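Local coordinates for protein ribulose-1,5-bisphosphate carboxylase/oxygenase large subunit (Rhodopseudomonas palustris, PDB 3QFW) that is a Rubisco-like protein that probably binds magnesium and is related to the carbon-fixing carboxylase, though its own reaction remains uncertain, at residues H13-A18 / L60-Y65; M212-L216 / I242-A246. All blocks are in the same frame, centred on the assembly; numbering follows the deposited sequence.

Contact 1 of 2, residues H13-A18 / L60-Y65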
# COMPACT_ATOMS: atom_id res chain seq x y z
N HIS B 13 -14.47 12.80 0.11
CA HIS B 13 -14.60 14.03 -0.65
C HIS B 13 -14.68 13.69 -2.12
O HIS B 13 -13.82 12.97 -2.65
CB HIS B 13 -13.43 14.97 -0.37
CG HIS B 13 -13.48 15.59 1.00
ND1 HIS B 13 -12.51 16.46 1.46
CD2 HIS B 13 -14.37 15.46 2.00
CE1 HIS B 13 -12.81 16.84 2.69
NE2 HIS B 13 -13.94 16.25 3.04
N ILE B 14 -15.73 14.18 -2.77
CA ILE B 14 -16.02 13.77 -4.14
C ILE B 14 -16.12 14.95 -5.08
O ILE B 14 -16.80 15.94 -4.80
CB ILE B 14 -17.33 12.98 -4.20
CG1 ILE B 14 -17.26 11.73 -3.31
CG2 ILE B 14 -17.65 12.59 -5.65
CD1 ILE B 14 -18.57 10.96 -3.24
N ALA B 15 -15.41 14.85 -6.20
CA ALA B 15 -15.56 15.79 -7.30
C ALA B 15 -16.76 15.38 -8.15
O ALA B 15 -16.73 14.36 -8.84
CB ALA B 15 -14.30 15.81 -8.16
N SER B 16 -17.82 16.18 -8.10
CA SER B 16 -19.04 15.84 -8.82
C SER B 16 -19.94 17.05 -9.06
O SER B 16 -19.73 18.12 -8.49
CB SER B 16 -19.80 14.75 -8.08
OG SER B 16 -21.12 14.62 -8.57
N ASP B 17 -20.94 16.85 -9.92
CA ASP B 17 -21.94 17.87 -10.21
C ASP B 17 -23.05 17.78 -9.17
O ASP B 17 -23.06 16.86 -8.36
CB ASP B 17 -22.52 17.65 -11.60
CG ASP B 17 -22.27 18.82 -12.53
OD1 ASP B 17 -22.51 19.98 -12.12
OD2 ASP B 17 -21.84 18.59 -13.68
N ALA B 18 -23.97 18.73 -9.19
CA ALA B 18 -25.14 18.66 -8.32
C ALA B 18 -26.11 17.63 -8.88
O ALA B 18 -26.88 17.01 -8.14
CB ALA B 18 -25.80 20.02 -8.21
N LEU B 60 -19.00 21.36 -0.04
CA LEU B 60 -17.82 22.03 0.47
C LEU B 60 -17.63 23.31 -0.33
O LEU B 60 -17.37 24.38 0.22
CB LEU B 60 -16.59 21.13 0.34
CG LEU B 60 -16.69 19.80 1.07
CD1 LEU B 60 -15.46 18.95 0.81
CD2 LEU B 60 -16.88 20.04 2.56
N GLN B 61 -17.76 23.16 -1.64
CA GLN B 61 -17.70 24.27 -2.58
C GLN B 61 -18.30 23.74 -3.87
O GLN B 61 -18.47 22.53 -4.01
CB GLN B 61 -16.26 24.73 -2.79
CG GLN B 61 -15.32 23.65 -3.29
CD GLN B 61 -13.91 24.17 -3.51
OE1 GLN B 61 -13.47 25.10 -2.84
NE2 GLN B 61 -13.20 23.57 -4.45
N PRO B 62 -18.61 24.63 -4.82
CA PRO B 62 -19.19 24.13 -6.07
C PRO B 62 -18.29 23.08 -6.70
O PRO B 62 -17.10 23.33 -6.89
CB PRO B 62 -19.27 25.38 -6.96
CG PRO B 62 -18.32 26.36 -6.33
CD PRO B 62 -18.37 26.08 -4.87
N GLY B 63 -18.85 21.91 -7.00
CA GLY B 63 -18.11 20.83 -7.64
C GLY B 63 -17.49 19.85 -6.66
O GLY B 63 -17.02 18.78 -7.06
N ARG B 64 -17.48 20.19 -5.38
CA ARG B 64 -16.86 19.32 -4.38
C ARG B 64 -17.75 19.08 -3.17
O ARG B 64 -18.20 20.02 -2.51
CB ARG B 64 -15.50 19.87 -3.96
CG ARG B 64 -14.66 18.88 -3.17
CD ARG B 64 -13.27 19.44 -2.89
NE ARG B 64 -12.50 18.54 -2.04
CZ ARG B 64 -11.18 18.59 -1.90
NH1 ARG B 64 -10.47 19.51 -2.55
NH2 ARG B 64 -10.56 17.73 -1.10
N TYR B 65 -18.00 17.81 -2.88
CA TYR B 65 -18.91 17.42 -1.81
C TYR B 65 -18.22 16.59 -0.75
O TYR B 65 -17.26 15.87 -1.03
CB TYR B 65 -20.09 16.64 -2.37
CG TYR B 65 -20.95 17.44 -3.31
CD1 TYR B 65 -20.66 17.51 -4.66
CD2 TYR B 65 -22.04 18.16 -2.83
CE1 TYR B 65 -21.44 18.26 -5.52
CE2 TYR B 65 -22.83 18.91 -3.68
CZ TYR B 65 -22.52 18.96 -5.02
OH TYR B 65 -23.31 19.70 -5.87
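Ile14 and Tyr65 form an antiparallel hydrogen-bonded pair: Ile14 N reaches Tyr65 O at 2.9 Å, and Tyr65 N returns an equally short bond to Ile14 O. Two residues on, past the non-hydrogen-bonded pair Ala15-Arg64, Ser16 N bonds to Gly63 O, where the type II turn from Gln61 to Arg64 brings the chain back into the sheet. The packed side carries Ile14 and Tyr65, both buried against helix 18-31. With CG beside its backbone N (chi1 -64°), Tyr65 runs its ring alongside the chain from Ser16 to Ala18, where it leaves the strand; Ser16 O meets the ring edge in plane, 3.4 Å from CE1, and the hydroxyl ends against Ala18, with OH 3.4 Å from CB. The other side, with exposed Ala15, Arg64 and Leu60, is more loosely joined. There the partly exposed His13 takes Leu60 CD1 over the centre of one ring face, a CH-pi contact 3.7 Å from the centroid, while the extended Arg64 chain brings NH2 to ND1 at the ring edge in a weak 3.5 Å hydrogen bond, guanidinium and ring planes 75° apart. An alanine in place of His13 would probably deprive Leu60 CD1 of its aromatic cover and leave the Arg64 guanidinium freer to turn. Firm backbone bonds therefore set the pairing, and side chains of the looser side add apolar cover and a weak polar link.

Contact 2 of 2, residues M212-L216 / I242-A246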
# COMPACT_ATOMS: atom_id res chain seq x y z
N MET B 212 10.99 -8.54 8.72
CA MET B 212 10.81 -7.51 9.75
C MET B 212 11.10 -8.02 11.16
O MET B 212 11.76 -7.34 11.94
CB MET B 212 9.43 -6.85 9.65
CG MET B 212 9.35 -5.71 8.61
SD MET B 212 7.97 -4.55 8.87
CE MET B 212 6.60 -5.69 8.85
N ARG B 213 10.63 -9.23 11.49
CA ARG B 213 10.85 -9.78 12.82
C ARG B 213 12.32 -10.11 13.06
O ARG B 213 12.82 -9.95 14.16
CB ARG B 213 10.01 -11.03 13.07
CG ARG B 213 8.50 -10.82 13.09
CD ARG B 213 7.76 -12.15 13.27
NE ARG B 213 6.37 -11.96 13.66
CZ ARG B 213 5.35 -12.67 13.18
NH1 ARG B 213 5.55 -13.63 12.30
NH2 ARG B 213 4.11 -12.42 13.60
N ARG B 214 13.00 -10.60 12.02
CA ARG B 214 14.43 -10.87 12.11
C ARG B 214 15.19 -9.59 12.41
O ARG B 214 16.07 -9.55 13.27
CB ARG B 214 14.95 -11.48 10.80
CG ARG B 214 16.46 -11.75 10.78
CD ARG B 214 16.88 -12.36 9.44
NE ARG B 214 16.02 -13.49 9.07
CZ ARG B 214 16.43 -14.75 8.97
NH1 ARG B 214 17.71 -15.06 9.19
NH2 ARG B 214 15.57 -15.70 8.63
N GLN B 215 14.83 -8.54 11.69
CA GLN B 215 15.47 -7.24 11.87
C GLN B 215 15.15 -6.64 13.24
O GLN B 215 15.99 -5.96 13.84
CB GLN B 215 15.13 -6.30 10.72
CG GLN B 215 15.88 -6.66 9.44
CD GLN B 215 15.25 -6.11 8.18
OE1 GLN B 215 14.61 -5.06 8.19
NE2 GLN B 215 15.42 -6.84 7.08
N LEU B 216 13.94 -6.89 13.73
CA LEU B 216 13.56 -6.47 15.07
C LEU B 216 14.40 -7.23 16.09
O LEU B 216 14.78 -6.69 17.13
CB LEU B 216 12.08 -6.74 15.32
CG LEU B 216 11.58 -6.32 16.71
CD1 LEU B 216 11.72 -4.83 16.87
CD2 LEU B 216 10.14 -6.75 16.92
N ILE B 242 4.09 -5.87 14.15
CA ILE B 242 5.41 -5.47 14.67
C ILE B 242 5.26 -4.57 15.89
O ILE B 242 6.03 -4.68 16.84
CB ILE B 242 6.27 -4.76 13.60
CG1 ILE B 242 6.90 -5.79 12.66
CG2 ILE B 242 7.39 -3.97 14.25
CD1 ILE B 242 7.95 -6.68 13.33
N VAL B 243 4.28 -3.67 15.85
CA VAL B 243 4.04 -2.79 17.00
C VAL B 243 3.82 -3.63 18.26
O VAL B 243 4.34 -3.31 19.32
CB VAL B 243 2.81 -1.88 16.76
CG1 VAL B 243 2.30 -1.28 18.07
CG2 VAL B 243 3.15 -0.79 15.74
N LYS B 244 3.07 -4.71 18.12
CA LYS B 244 2.80 -5.62 19.23
C LYS B 244 4.02 -6.42 19.70
O LYS B 244 3.98 -7.04 20.77
CB LYS B 244 1.66 -6.57 18.86
CG LYS B 244 0.29 -5.94 18.99
CD LYS B 244 -0.75 -6.76 18.27
CE LYS B 244 -2.12 -6.13 18.39
NZ LYS B 244 -3.14 -6.86 17.58
N GLU B 245 5.08 -6.40 18.91
CA GLU B 245 6.31 -7.12 19.25
C GLU B 245 7.45 -6.16 19.58
O GLU B 245 8.55 -6.57 19.97
CB GLU B 245 6.69 -8.06 18.09
CG GLU B 245 5.66 -9.17 17.85
CD GLU B 245 5.92 -9.98 16.59
OE1 GLU B 245 5.01 -10.74 16.17
OE2 GLU B 245 7.03 -9.87 16.02
N ALA B 246 7.17 -4.86 19.46
CA ALA B 246 8.19 -3.82 19.62
C ALA B 246 8.83 -3.78 21.02
O ALA B 246 10.00 -3.44 21.16
CB ALA B 246 7.61 -2.46 19.25
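Ile242 lays its CG1-CD1 branch over the start of the 212-216 segment: CG1 sits 3.8 Å from Met212 CE, and CD1 is 4.0 Å from Met212 CB. CG1 stands beside the backbone N of Ile242 (chi1 -79°) and the next torsion bends the branch, carrying CD1 to the neighbouring helix, where it also approaches CG of Arg213. The Met212 chain is bent at its last torsion and brings its methyl to the same isoleucine. One turn further on, Leu216 points at the other segment and sets its CD2 against the backbone of Glu245, 3.4 Å from the carbonyl O, with Glu245 CB close by.

Above this buried apolar layer, Arg213 and Glu245 make a salt bridge. The extended arginine presents the NE side of its guanidinium to the carboxylate, the two planes only 18° apart. NE lies 3.1 Å from Glu245 OE1 and 3.2 Å from Glu245 OE2; NH2 gives OE1 a second donor at 3.2 Å, and both oxygens use their syn lone pairs. The strongest polar partner of Arg213 is Asp210 of the second subunit, in a salt bridge through NH2, so the arginine has two carboxylate partners, one from each subunit, which is likely to limit rotation of the guanidinium. The contact thus joins helix 209-222 to the end of helix 236-243 and the turn after it, at the subunit interface. Neighbouring helices that follow successive parallel strands, here 200-202 and 226-229, and pack outside them are characteristic of the TIM-barrel catalytic domain of the Rubisco family.

How the contacts relate
Contact 1 is a surface contact of the N-terminal antiparallel sheet, joining strands 8-15 and 64-71; contact 2 is buried in the outer layer of the catalytic barrel, between helix 209-222 and the end of helix 236-243. They share no elements, follow one another along the chain and lie on opposite sides of its centre, their nearest atoms about 27 Å apart. In contact 1 main-chain hydrogen bonds do most of the joining, and the arginine there makes only a weak bond to a histidine ring. Contact 2 relies on side chains, apolar packing beneath a salt bridge whose arginine also pairs with the second subunit, whereas no other chain of the assembly touches contact 1.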